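Local coordinates for protein 2-methyl-3-hydroxypyridine-5-carboxylic acid oxygenase (Mesorhizobium loti, PDB 3ALJ) that probably uses reduced FAD and molecular oxygen to oxygenate and open the ring of 2-methyl-3-hydroxypyridine-5-carboxylic acid, a step in bacterial vitamin B6 breakdown, at residues 38-43 against 126-131; 14-19 against 153-158; 158-163 against 283-288. All coordinates share one frame; numbering follows the deposited sequence.

Interaction 1 of 3, residues 38-43 against 126-131; sequences RLHEKS and VNSEAV. With FAD (flavin-adenine dinucleotide), chain B.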
loop_
_atom_site.group_PDB
_atom_site.type_symbol
_atom_site.label_atom_id
_atom_site.label_comp_id
_atom_site.label_asym_id
_atom_site.label_seq_id
_atom_site.Cartn_x
_atom_site.Cartn_y
_atom_site.Cartn_z
ATOM N N ARG A 38 10.950 14.323 13.132
ATOM C CA ARG A 38 11.198 13.166 13.941
ATOM C C ARG A 38 10.046 12.179 13.694
ATOM O O ARG A 38 8.861 12.653 13.508
ATOM C CB ARG A 38 11.163 13.566 15.434
ATOM C CG ARG A 38 12.329 14.615 15.732
ATOM C CD ARG A 38 11.718 15.999 15.803
ATOM N NE ARG A 38 12.752 17.055 15.988
ATOM C CZ ARG A 38 13.281 17.343 17.184
ATOM N NH1 ARG A 38 14.147 18.344 17.233
ATOM N NH2 ARG A 38 12.900 16.693 18.323
ATOM N N LEU A 39 10.344 10.908 13.597
ATOM C CA LEU A 39 9.303 9.858 13.310
ATOM C C LEU A 39 9.267 8.863 14.408
ATOM O O LEU A 39 10.350 8.421 14.912
ATOM C CB LEU A 39 9.674 9.199 11.950
ATOM C CG LEU A 39 8.688 8.076 11.547
ATOM C CD1 LEU A 39 8.473 8.115 9.985
ATOM C CD2 LEU A 39 9.082 6.713 11.953
ATOM N N HIS A 40 8.061 8.475 14.800
ATOM C CA HIS A 40 7.821 7.566 15.898
ATOM C C HIS A 40 7.128 6.288 15.418
ATOM O O HIS A 40 5.941 6.385 14.977
ATOM C CB HIS A 40 6.998 8.273 16.951
ATOM C CG HIS A 40 7.650 9.526 17.453
ATOM N ND1 HIS A 40 8.584 9.528 18.497
ATOM C CD2 HIS A 40 7.643 10.789 16.927
ATOM C CE1 HIS A 40 9.076 10.776 18.611
ATOM N NE2 HIS A 40 8.488 11.567 17.707
ATOM N N GLU A 41 7.807 5.164 15.499
ATOM C CA GLU A 41 7.184 3.873 15.167
ATOM C C GLU A 41 6.874 3.090 16.462
ATOM O O GLU A 41 7.838 2.881 17.240
ATOM C CB GLU A 41 8.174 3.072 14.233
ATOM C CG GLU A 41 7.808 1.618 14.071
ATOM C CD GLU A 41 6.385 1.409 13.582
ATOM O OE1 GLU A 41 5.614 0.587 14.123
ATOM O OE2 GLU A 41 6.022 2.053 12.538
ATOM N N LYS A 42 5.652 2.642 16.596
ATOM C CA LYS A 42 5.254 1.877 17.802
ATOM C C LYS A 42 5.965 0.575 17.958
ATOM O O LYS A 42 6.342 0.154 19.082
ATOM C CB LYS A 42 3.722 1.732 17.772
ATOM C CG LYS A 42 3.180 0.666 18.776
ATOM C CD LYS A 42 1.603 0.565 18.606
ATOM C CE LYS A 42 1.212 0.069 17.244
ATOM N NZ LYS A 42 -0.285 -0.282 17.274
ATOM N N SER A 43 6.162 -0.149 16.865
ATOM C CA SER A 43 6.770 -1.502 16.913
ATOM C C SER A 43 8.223 -1.410 17.303
ATOM O O SER A 43 8.900 -0.347 17.262
ATOM C CB SER A 43 6.604 -2.178 15.535
ATOM O OG SER A 43 5.216 -2.392 15.419
ATOM N N VAL A 126 12.024 3.771 17.415
ATOM C CA VAL A 126 11.202 2.581 17.576
ATOM C C VAL A 126 10.692 2.428 19.030
ATOM O O VAL A 126 11.082 3.262 19.900
ATOM C CB VAL A 126 11.811 1.307 17.135
ATOM C CG1 VAL A 126 12.133 1.237 15.599
ATOM C CG2 VAL A 126 13.190 1.029 17.944
ATOM N N ASN A 127 9.705 1.533 19.211
ATOM C CA ASN A 127 9.057 1.415 20.561
ATOM C C ASN A 127 8.535 2.769 20.994
ATOM O O ASN A 127 8.585 3.186 22.209
ATOM C CB ASN A 127 10.119 0.970 21.642
ATOM C CG ASN A 127 10.669 -0.378 21.398
ATOM O OD1 ASN A 127 11.902 -0.579 21.276
ATOM N ND2 ASN A 127 9.821 -1.260 21.314
ATOM N N SER A 128 7.968 3.573 20.043
ATOM C CA SER A 128 7.566 4.939 20.290
ATOM C C SER A 128 6.194 5.177 19.693
ATOM O O SER A 128 6.013 5.394 18.462
ATOM C CB SER A 128 8.624 5.859 19.622
ATOM O OG SER A 128 8.377 7.245 20.070
ATOM N N GLU A 129 5.206 5.008 20.531
ATOM C CA GLU A 129 3.789 5.046 20.085
ATOM C C GLU A 129 3.138 6.336 20.371
ATOM O O GLU A 129 3.151 6.809 21.557
ATOM C CB GLU A 129 2.977 3.895 20.798
ATOM C CG GLU A 129 1.458 3.901 20.411
ATOM C CD GLU A 129 0.630 2.958 21.210
ATOM O OE1 GLU A 129 1.104 2.485 22.279
ATOM O OE2 GLU A 129 -0.493 2.710 20.786
ATOM N N ALA A 130 2.508 6.973 19.413
ATOM C CA ALA A 130 1.699 8.189 19.627
ATOM C C ALA A 130 0.350 7.743 20.123
ATOM O O ALA A 130 -0.347 6.916 19.543
ATOM C CB ALA A 130 1.453 8.992 18.315
ATOM N N VAL A 131 -0.040 8.231 21.340
ATOM C CA VAL A 131 -1.345 7.770 21.918
ATOM C C VAL A 131 -2.333 8.925 21.918
ATOM O O VAL A 131 -3.574 8.652 21.918
ATOM C CB VAL A 131 -1.202 7.146 23.339
ATOM C CG1 VAL A 131 -0.284 5.961 23.309
ATOM C CG2 VAL A 131 -0.729 8.174 24.279
HETATM P PA FAD B . 0.720 1.128 7.624
HETATM O O1A FAD B . 1.476 0.529 6.479
HETATM O O2A FAD B . -0.238 0.350 8.318
HETATM O O5B FAD B . 1.823 1.659 8.636
HETATM C C5B FAD B . 1.444 2.284 9.906
HETATM C C4B FAD B . 2.706 2.116 10.727
HETATM O O4B FAD B . 2.343 2.826 11.961
HETATM C C3B FAD B . 3.011 0.728 11.156
HETATM O O3B FAD B . 4.418 0.438 11.018
HETATM C C2B FAD B . 2.473 0.667 12.631
HETATM O O2B FAD B . 3.188 -0.265 13.461
HETATM C C1B FAD B . 2.757 2.038 13.150
HETATM N N9A FAD B . 1.828 2.503 14.129
HETATM C C8A FAD B . 0.502 2.179 14.312
HETATM N N7A FAD B . -0.048 2.899 15.301
HETATM C C5A FAD B . 0.964 3.714 15.784
HETATM C C6A FAD B . 0.976 4.731 16.735
HETATM N N6A FAD B . -0.154 5.025 17.462
HETATM N N1A FAD B . 2.140 5.357 16.926
HETATM C C2A FAD B . 3.258 5.048 16.260
HETATM N N3A FAD B . 3.310 4.092 15.287
HETATM C C4A FAD B . 2.125 3.462 15.056
HETATM N N1 FAD B . -1.349 -0.906 -1.609
HETATM C C2 FAD B . -0.694 -0.705 -2.738
HETATM O O2 FAD B . -0.295 0.413 -3.102
HETATM N N3 FAD B . -0.439 -1.778 -3.593
HETATM C C4 FAD B . -0.822 -3.080 -3.268
HETATM O O4 FAD B . -0.423 -4.050 -4.014
HETATM C C4X FAD B . -1.522 -3.253 -2.087
HETATM N N5 FAD B . -2.042 -4.552 -1.759
HETATM C C5X FAD B . -2.800 -4.701 -0.612
HETATM C C6 FAD B . -3.413 -5.931 -0.315
HETATM C C7 FAD B . -4.110 -6.100 0.854
HETATM C C7M FAD B . -4.759 -7.481 1.157
HETATM C C8 FAD B . -4.285 -5.045 1.724
HETATM C C8M FAD B . -5.096 -5.184 3.032
HETATM C C9 FAD B . -3.686 -3.809 1.438
HETATM C C9A FAD B . -2.969 -3.611 0.233
HETATM N N10 FAD B . -2.371 -2.320 -0.112
HETATM C C10 FAD B . -1.712 -2.164 -1.273
HETATM C "C1'" FAD B . -2.597 -1.127 0.834
HETATM C "C2'" FAD B . -1.352 -0.926 1.686
HETATM O "O2'" FAD B . -1.062 -2.147 2.399
HETATM C "C3'" FAD B . -1.639 0.140 2.761
HETATM O "O3'" FAD B . -2.547 1.134 2.152
HETATM C "C4'" FAD B . -0.455 0.894 3.203
HETATM O "O4'" FAD B . 0.436 -0.062 3.847
HETATM C "C5'" FAD B . -0.796 1.922 4.232
HETATM O "O5'" FAD B . 0.400 2.584 4.629
HETATM P P FAD B . 0.325 3.470 5.935
HETATM O O1P FAD B . 1.693 3.969 6.137
HETATM O O2P FAD B . -0.811 4.444 5.894
HETATM O O3P FAD B . -0.080 2.432 7.107
HETATM O O HOH W 1 -1.675 2.030 18.446
#

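Interaction 2 of 3, residues 14-19 against 153-158; sequences AEVAGG and VGADGV. With FAD (flavin-adenine dinucleotide), chain B.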
loop_
_atom_site.group_PDB
_atom_site.type_symbol
_atom_site.label_atom_id
_atom_site.label_comp_id
_atom_site.label_asym_id
_atom_site.label_seq_id
_atom_site.Cartn_x
_atom_site.Cartn_y
_atom_site.Cartn_z
ATOM N N ALA A 14 8.405 18.948 12.563
ATOM C CA ALA A 14 7.267 18.010 12.350
ATOM C C ALA A 14 7.544 16.779 13.216
ATOM O O ALA A 14 8.638 16.271 13.299
ATOM C CB ALA A 14 7.277 17.645 10.882
ATOM N N GLU A 15 6.413 16.298 13.759
ATOM C CA GLU A 15 6.451 14.970 14.490
ATOM C C GLU A 15 5.478 14.070 13.693
ATOM O O GLU A 15 4.311 14.399 13.486
ATOM C CB GLU A 15 5.936 15.172 15.951
ATOM C CG GLU A 15 6.905 15.997 16.797
ATOM C CD GLU A 15 8.083 15.211 17.257
ATOM O OE1 GLU A 15 8.188 14.011 16.936
ATOM O OE2 GLU A 15 8.936 15.769 17.948
ATOM N N VAL A 16 6.005 12.914 13.262
ATOM C CA VAL A 16 5.274 11.970 12.435
ATOM C C VAL A 16 5.034 10.744 13.267
ATOM O O VAL A 16 6.012 10.163 13.873
ATOM C CB VAL A 16 6.107 11.635 11.200
ATOM C CG1 VAL A 16 5.386 10.563 10.343
ATOM C CG2 VAL A 16 6.439 12.854 10.377
ATOM N N ALA A 17 3.788 10.331 13.405
ATOM C CA ALA A 17 3.443 9.051 14.025
ATOM C C ALA A 17 3.243 7.987 12.951
ATOM O O ALA A 17 2.291 8.101 12.143
ATOM C CB ALA A 17 2.081 9.326 14.779
ATOM N N GLY A 18 4.048 6.919 13.070
ATOM C CA GLY A 18 3.921 5.741 12.155
ATOM C C GLY A 18 5.053 5.671 11.192
ATOM O O GLY A 18 5.386 6.632 10.492
ATOM N N GLY A 19 5.645 4.513 11.137
ATOM C CA GLY A 19 6.797 4.249 10.198
ATOM C C GLY A 19 6.467 3.341 9.074
ATOM O O GLY A 19 7.291 2.550 8.665
ATOM N N VAL A 153 1.872 14.651 11.945
ATOM C CA VAL A 153 1.390 13.774 10.906
ATOM C C VAL A 153 0.901 12.475 11.554
ATOM O O VAL A 153 1.710 11.722 12.097
ATOM C CB VAL A 153 2.503 13.519 9.886
ATOM C CG1 VAL A 153 1.972 12.587 8.777
ATOM C CG2 VAL A 153 2.961 14.894 9.184
ATOM N N GLY A 154 -0.378 12.219 11.388
ATOM C CA GLY A 154 -0.962 10.938 11.837
ATOM C C GLY A 154 -0.885 9.955 10.681
ATOM O O GLY A 154 -1.753 9.905 9.864
ATOM N N ALA A 155 0.217 9.224 10.629
ATOM C CA ALA A 155 0.433 8.156 9.563
ATOM C C ALA A 155 0.480 6.820 10.311
ATOM O O ALA A 155 1.262 5.922 9.950
ATOM C CB ALA A 155 1.810 8.464 8.905
ATOM N N ASP A 156 -0.444 6.684 11.272
ATOM C CA ASP A 156 -0.445 5.504 12.156
ATOM C C ASP A 156 -1.449 4.473 11.883
ATOM O O ASP A 156 -1.877 3.747 12.783
ATOM C CB ASP A 156 -0.412 6.043 13.653
ATOM C CG ASP A 156 -1.466 7.072 13.945
ATOM O OD1 ASP A 156 -1.957 7.866 13.094
ATOM O OD2 ASP A 156 -1.857 7.156 15.188
ATOM N N GLY A 157 -1.787 4.338 10.590
ATOM C CA GLY A 157 -2.508 3.146 10.157
ATOM C C GLY A 157 -4.029 3.170 10.392
ATOM O O GLY A 157 -4.572 4.122 10.913
ATOM N N VAL A 158 -4.716 2.061 10.072
ATOM C CA VAL A 158 -6.178 2.017 10.136
ATOM C C VAL A 158 -6.665 2.229 11.551
ATOM O O VAL A 158 -7.760 2.732 11.710
ATOM C CB VAL A 158 -6.712 0.605 9.685
ATOM C CG1 VAL A 158 -6.631 0.409 8.255
ATOM C CG2 VAL A 158 -6.027 -0.538 10.430
HETATM P PA FAD B . 0.720 1.128 7.624
HETATM O O1A FAD B . 1.476 0.529 6.479
HETATM O O2A FAD B . -0.238 0.350 8.318
HETATM O O5B FAD B . 1.823 1.659 8.636
HETATM C C5B FAD B . 1.444 2.284 9.906
HETATM C C4B FAD B . 2.706 2.116 10.727
HETATM O O4B FAD B . 2.343 2.826 11.961
HETATM C C3B FAD B . 3.011 0.728 11.156
HETATM O O3B FAD B . 4.418 0.438 11.018
HETATM C C2B FAD B . 2.473 0.667 12.631
HETATM O O2B FAD B . 3.188 -0.265 13.461
HETATM C C1B FAD B . 2.757 2.038 13.150
HETATM N N9A FAD B . 1.828 2.503 14.129
HETATM C C8A FAD B . 0.502 2.179 14.312
HETATM N N7A FAD B . -0.048 2.899 15.301
HETATM C C5A FAD B . 0.964 3.714 15.784
HETATM C C6A FAD B . 0.976 4.731 16.735
HETATM N N6A FAD B . -0.154 5.025 17.462
HETATM N N1A FAD B . 2.140 5.357 16.926
HETATM C C2A FAD B . 3.258 5.048 16.260
HETATM N N3A FAD B . 3.310 4.092 15.287
HETATM C C4A FAD B . 2.125 3.462 15.056
HETATM N N1 FAD B . -1.349 -0.906 -1.609
HETATM C C2 FAD B . -0.694 -0.705 -2.738
HETATM O O2 FAD B . -0.295 0.413 -3.102
HETATM N N3 FAD B . -0.439 -1.778 -3.593
HETATM C C4 FAD B . -0.822 -3.080 -3.268
HETATM O O4 FAD B . -0.423 -4.050 -4.014
HETATM C C4X FAD B . -1.522 -3.253 -2.087
HETATM N N5 FAD B . -2.042 -4.552 -1.759
HETATM C C5X FAD B . -2.800 -4.701 -0.612
HETATM C C6 FAD B . -3.413 -5.931 -0.315
HETATM C C7 FAD B . -4.110 -6.100 0.854
HETATM C C7M FAD B . -4.759 -7.481 1.157
HETATM C C8 FAD B . -4.285 -5.045 1.724
HETATM C C8M FAD B . -5.096 -5.184 3.032
HETATM C C9 FAD B . -3.686 -3.809 1.438
HETATM C C9A FAD B . -2.969 -3.611 0.233
HETATM N N10 FAD B . -2.371 -2.320 -0.112
HETATM C C10 FAD B . -1.712 -2.164 -1.273
HETATM C "C1'" FAD B . -2.597 -1.127 0.834
HETATM C "C2'" FAD B . -1.352 -0.926 1.686
HETATM O "O2'" FAD B . -1.062 -2.147 2.399
HETATM C "C3'" FAD B . -1.639 0.140 2.761
HETATM O "O3'" FAD B . -2.547 1.134 2.152
HETATM C "C4'" FAD B . -0.455 0.894 3.203
HETATM O "O4'" FAD B . 0.436 -0.062 3.847
HETATM C "C5'" FAD B . -0.796 1.922 4.232
HETATM O "O5'" FAD B . 0.400 2.584 4.629
HETATM P P FAD B . 0.325 3.470 5.935
HETATM O O1P FAD B . 1.693 3.969 6.137
HETATM O O2P FAD B . -0.811 4.444 5.894
HETATM O O3P FAD B . -0.080 2.432 7.107
#

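Interaction 3 of 3, residues 158-163 against 283-288; sequences VGSKVR and VALVGD. With FAD (flavin-adenine dinucleotide), chain B.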
loop_
_atom_site.group_PDB
_atom_site.type_symbol
_atom_site.label_atom_id
_atom_site.label_comp_id
_atom_site.label_asym_id
_atom_site.label_seq_id
_atom_site.Cartn_x
_atom_site.Cartn_y
_atom_site.Cartn_z
ATOM N N VAL A 158 -4.716 2.061 10.072
ATOM C CA VAL A 158 -6.178 2.017 10.136
ATOM C C VAL A 158 -6.665 2.229 11.551
ATOM O O VAL A 158 -7.760 2.732 11.710
ATOM C CB VAL A 158 -6.712 0.605 9.685
ATOM C CG1 VAL A 158 -6.631 0.409 8.255
ATOM C CG2 VAL A 158 -6.027 -0.538 10.430
ATOM N N GLY A 159 -5.815 1.829 12.555
ATOM C CA GLY A 159 -6.190 2.061 14.010
ATOM C C GLY A 159 -5.588 3.334 14.560
ATOM O O GLY A 159 -5.437 3.411 15.787
ATOM N N SER A 160 -5.296 4.351 13.744
ATOM C CA SER A 160 -4.652 5.611 14.199
ATOM C C SER A 160 -5.235 6.172 15.506
ATOM O O SER A 160 -6.458 6.497 15.610
ATOM C CB SER A 160 -5.006 6.681 13.119
ATOM O OG SER A 160 -4.556 7.936 13.485
ATOM N N LYS A 161 -4.312 6.309 16.427
ATOM C CA LYS A 161 -4.626 6.985 17.689
ATOM C C LYS A 161 -4.498 8.463 17.588
ATOM O O LYS A 161 -5.149 9.194 18.362
ATOM C CB LYS A 161 -3.731 6.407 18.843
ATOM C CG LYS A 161 -4.229 4.997 19.318
ATOM C CD LYS A 161 -3.318 4.462 20.466
ATOM C CE LYS A 161 -3.814 3.091 20.825
ATOM N NZ LYS A 161 -2.993 2.723 22.020
ATOM N N VAL A 162 -3.664 8.978 16.667
ATOM C CA VAL A 162 -3.705 10.380 16.414
ATOM C C VAL A 162 -5.139 10.770 15.988
ATOM O O VAL A 162 -5.703 11.764 16.510
ATOM C CB VAL A 162 -2.618 10.759 15.351
ATOM C CG1 VAL A 162 -2.788 12.223 14.825
ATOM C CG2 VAL A 162 -1.176 10.457 15.884
ATOM N N ARG A 163 -5.759 10.018 15.064
ATOM C CA ARG A 163 -7.098 10.287 14.665
ATOM C C ARG A 163 -8.100 10.075 15.802
ATOM O O ARG A 163 -8.871 11.016 16.098
ATOM C CB ARG A 163 -7.433 9.266 13.576
ATOM C CG ARG A 163 -8.904 9.372 13.054
ATOM C CD ARG A 163 -9.248 8.189 12.188
ATOM N NE ARG A 163 -9.217 6.940 12.942
ATOM C CZ ARG A 163 -8.841 5.766 12.499
ATOM N NH1 ARG A 163 -8.396 5.555 11.279
ATOM N NH2 ARG A 163 -8.959 4.740 13.336
ATOM N N VAL A 283 -2.720 19.168 12.733
ATOM C CA VAL A 283 -2.666 17.674 12.553
ATOM C C VAL A 283 -3.209 17.321 11.175
ATOM O O VAL A 283 -4.292 17.702 10.770
ATOM C CB VAL A 283 -3.565 17.028 13.609
ATOM C CG1 VAL A 283 -3.648 15.497 13.342
ATOM C CG2 VAL A 283 -2.946 17.274 15.052
ATOM N N ALA A 284 -2.420 16.482 10.434
ATOM C CA ALA A 284 -2.894 15.890 9.146
ATOM C C ALA A 284 -2.835 14.411 9.283
ATOM O O ALA A 284 -1.811 13.827 9.740
ATOM C CB ALA A 284 -1.994 16.283 8.054
ATOM N N LEU A 285 -3.924 13.797 8.856
ATOM C CA LEU A 285 -4.027 12.285 8.814
ATOM C C LEU A 285 -3.676 11.835 7.391
ATOM O O LEU A 285 -4.273 12.327 6.429
ATOM C CB LEU A 285 -5.454 11.852 9.123
ATOM C CG LEU A 285 -5.902 12.374 10.526
ATOM C CD1 LEU A 285 -7.330 11.848 10.745
ATOM C CD2 LEU A 285 -4.983 11.918 11.680
ATOM N N VAL A 286 -2.768 10.876 7.271
ATOM C CA VAL A 286 -2.209 10.442 5.918
ATOM C C VAL A 286 -2.292 8.951 5.846
ATOM O O VAL A 286 -1.862 8.292 6.817
ATOM C CB VAL A 286 -0.725 10.887 5.715
ATOM C CG1 VAL A 286 -0.640 12.496 5.779
ATOM C CG2 VAL A 286 0.366 10.063 6.535
ATOM N N GLY A 287 -2.680 8.372 4.721
ATOM C CA GLY A 287 -2.551 6.938 4.574
ATOM C C GLY A 287 -3.764 6.209 5.116
ATOM O O GLY A 287 -4.878 6.759 5.066
ATOM N N ASP A 288 -3.553 4.971 5.568
ATOM C CA ASP A 288 -4.685 4.184 6.018
ATOM C C ASP A 288 -5.401 4.837 7.288
ATOM O O ASP A 288 -6.568 4.476 7.556
ATOM C CB ASP A 288 -4.194 2.799 6.461
ATOM C CG ASP A 288 -4.041 1.808 5.280
ATOM O OD1 ASP A 288 -4.173 2.225 4.120
ATOM O OD2 ASP A 288 -3.805 0.625 5.606
HETATM P PA FAD B . 0.720 1.128 7.624
HETATM O O1A FAD B . 1.476 0.529 6.479
HETATM O O2A FAD B . -0.238 0.350 8.318
HETATM O O5B FAD B . 1.823 1.659 8.636
HETATM C C5B FAD B . 1.444 2.284 9.906
HETATM C C4B FAD B . 2.706 2.116 10.727
HETATM O O4B FAD B . 2.343 2.826 11.961
HETATM C C3B FAD B . 3.011 0.728 11.156
HETATM O O3B FAD B . 4.418 0.438 11.018
HETATM C C2B FAD B . 2.473 0.667 12.631
HETATM O O2B FAD B . 3.188 -0.265 13.461
HETATM C C1B FAD B . 2.757 2.038 13.150
HETATM N N9A FAD B . 1.828 2.503 14.129
HETATM C C8A FAD B . 0.502 2.179 14.312
HETATM N N7A FAD B . -0.048 2.899 15.301
HETATM C C5A FAD B . 0.964 3.714 15.784
HETATM C C6A FAD B . 0.976 4.731 16.735
HETATM N N6A FAD B . -0.154 5.025 17.462
HETATM N N1A FAD B . 2.140 5.357 16.926
HETATM C C2A FAD B . 3.258 5.048 16.260
HETATM N N3A FAD B . 3.310 4.092 15.287
HETATM C C4A FAD B . 2.125 3.462 15.056
HETATM N N1 FAD B . -1.349 -0.906 -1.609
HETATM C C2 FAD B . -0.694 -0.705 -2.738
HETATM O O2 FAD B . -0.295 0.413 -3.102
HETATM N N3 FAD B . -0.439 -1.778 -3.593
HETATM C C4 FAD B . -0.822 -3.080 -3.268
HETATM O O4 FAD B . -0.423 -4.050 -4.014
HETATM C C4X FAD B . -1.522 -3.253 -2.087
HETATM N N5 FAD B . -2.042 -4.552 -1.759
HETATM C C5X FAD B . -2.800 -4.701 -0.612
HETATM C C6 FAD B . -3.413 -5.931 -0.315
HETATM C C7 FAD B . -4.110 -6.100 0.854
HETATM C C7M FAD B . -4.759 -7.481 1.157
HETATM C C8 FAD B . -4.285 -5.045 1.724
HETATM C C8M FAD B . -5.096 -5.184 3.032
HETATM C C9 FAD B . -3.686 -3.809 1.438
HETATM C C9A FAD B . -2.969 -3.611 0.233
HETATM N N10 FAD B . -2.371 -2.320 -0.112
HETATM C C10 FAD B . -1.712 -2.164 -1.273
HETATM C "C1'" FAD B . -2.597 -1.127 0.834
HETATM C "C2'" FAD B . -1.352 -0.926 1.686
HETATM O "O2'" FAD B . -1.062 -2.147 2.399
HETATM C "C3'" FAD B . -1.639 0.140 2.761
HETATM O "O3'" FAD B . -2.547 1.134 2.152
HETATM C "C4'" FAD B . -0.455 0.894 3.203
HETATM O "O4'" FAD B . 0.436 -0.062 3.847
HETATM C "C5'" FAD B . -0.796 1.922 4.232
HETATM O "O5'" FAD B . 0.400 2.584 4.629
HETATM P P FAD B . 0.325 3.470 5.935
HETATM O O1P FAD B . 1.693 3.969 6.137
HETATM O O2P FAD B . -0.811 4.444 5.894
HETATM O O3P FAD B . -0.080 2.432 7.107
HETATM O O HOH W 2 -3.106 0.246 8.277
#

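Interaction 1 of 3, residues 38-43 against 126-131
Ser128 meets the edge of the His40 imidazole, its OG lying 2.8 Å from His40 ND1 in a hydrogen bond that either partner could donate. The serine reaches it because OG stands opposite its own backbone N (chi1 -170°). The other ring nitrogen, NE2, is bonded to Glu15, so both nitrogens of this buried ring have partners and its rotation is fixed. Two backbone bonds join the loops beyond: Ser128 N gives to Glu41 O at 2.9 Å, and Asn127 N to Ser43 O at 2.8 Å, each donor standing above the carbonyl plane. Lys42 and Glu129 run side by side, Lys42 CD against Glu129 CD at 3.7 Å. Their charged ends do not touch directly; a water accepts from Lys42 NZ and donates to Glu129 OE2, an oxygen that also forms a salt bridge with Lys161. The methylenes of Lys42 pass across one face of the FAD adenine, where a long flexible chain suits a flat ring. Ala130 reads the edge of that ring with its backbone, N giving to FAD N1A and O taking from FAD N6A. Glu41, bent at chi2 (55°), accepts both ribose hydroxyls, FAD O2B on OE1 and FAD O3B on OE2, each at 2.7 Å. Its carboxylate is steadied by Ser43 N, which meets OE1 on the anti side at 2.9 Å, and by Gly19 N on OE2. Cut back to an alanine, this position would probably leave the two ribose hydroxyls and the amides of Ser43 and Gly19 without their acceptor, and the ribose freer to shift. Two hydroxyls and two amides sharing one carboxylate should favour its ionised form, as suits the acidic residue that, at the end of the second strand of a Rossmann-type domain, takes both ribose hydroxyls.

Interaction 2 of 3, residues 14-19 against 153-158
Val153 pairs with Val16 in parallel beta structure: its N gives to Glu15 O at 2.9 Å, and its O receives Ala17 N at 2.8 Å. The two valines lie side by side on one face of the sheet, Val16 CG2 resting 4.0 Å from Val153 CB; their branched side chains suit an extended backbone in a buried sheet. Gly154 pairs with Ala17, whose CB points to the other face. The regular strand pairing ends there, but the chains stay together: Ala155 N still reaches Ala17 O, an oxygen whose position is less certain, and the small methyl of Ala155 packs beside Val16 CG1. Ala155 O meets the CA of Gly18 at 3.5 Å in a CH...O contact, and a side chain on Gly18 would run into that oxygen, which, together with its backbone angles, explains the glycine. Asp156 then turns its CB over a face of the FAD adenine, 3.4 Å from FAD C5A. With CG set between backbone N and carbonyl carbon (chi1 51°), its carboxylate swings to the start of the helix that follows, OD1 bonding Ser160 and OD2 accepting from Val162 N. Gly157, with positive phi, takes the chain on past FAD C5B. Adjacent parallel strands ending at the dinucleotide are characteristic of the Rossmann-like FAD domain: Gly18 opens a sequence that fits the GxGxxG fingerprint, and Asp156-Gly157 match the DG motif of flavoprotein hydroxylases.

Interaction 3 of 3, residues 158-163 against 283-288
Arg163 starts out extended from its helix, CG trans to N (chi1 178°), which lays its methylenes across Leu285 at about a right angle, CG 3.7 Å from Leu285 CD1. A bend at chi3 (64°) then brings the guanidinium back to the preceding loop, where NH2 and NH1 both grip Val158 O, at 2.8 and 2.9 Å. That carbonyl oxygen lies in the guanidinium plane, while the CB of Ser160 sits over one face of the group. Arginine suits this place because its aliphatic stem packs against leucine while its end can bind a loop carbonyl; NH1 also bonds Ala289 O. Ser160, itself bonded to Asp156, is the N-cap, its OG accepting from Arg163 N at 2.9 Å. Deeper in, Val162 CG1 rests against both Val283 CG1 and Leu285 CD2, the side chains passing each other in opposite directions, and this seats the first turn of the helix on strand 283-285. Nearer the cofactor, Val158 CG1 lies 3.9 Å from Asp288 CB. Beyond that the contact turns polar: a water joins Val158 N, Asp288 OD2 and FAD O2A, Asp288 N gives to FAD O2P at 2.8 Å, and OD1 accepts FAD O3'; at Gly287 a side chain would collide with that same phosphate oxygen. Gly287-Asp288 correspond to the GD motif of the flavoprotein hydroxylases, whose aspartate holds the ribityl chain of FAD, while Ser160 and Arg163 fit the serine and arginine that complete the DG motif begun by Asp156 and Gly157.

Together the three interactions line FAD from the adenine to the ribityl chain: interaction 1 takes the ribose, the adenine edge and one face, interaction 2 the opposite face and the turn toward the phosphates, interaction 3 the pyrophosphate and ribityl chain. Strands 36-40, 13-17, 151-154 and 283-285 are consecutive in one sheet, so the contacts step across it. Interaction 1, near one side of the sheet and partly exposed, relies on loops, charges and water; interaction 2 is buried and joins its strands by backbone bonds and small residues; interaction 3, also buried, seats a helix on a strand. Lys42 and Asp156 sandwich the adenine between them, and the Glu129-Lys161 salt bridge ties interaction 1 to interaction 3.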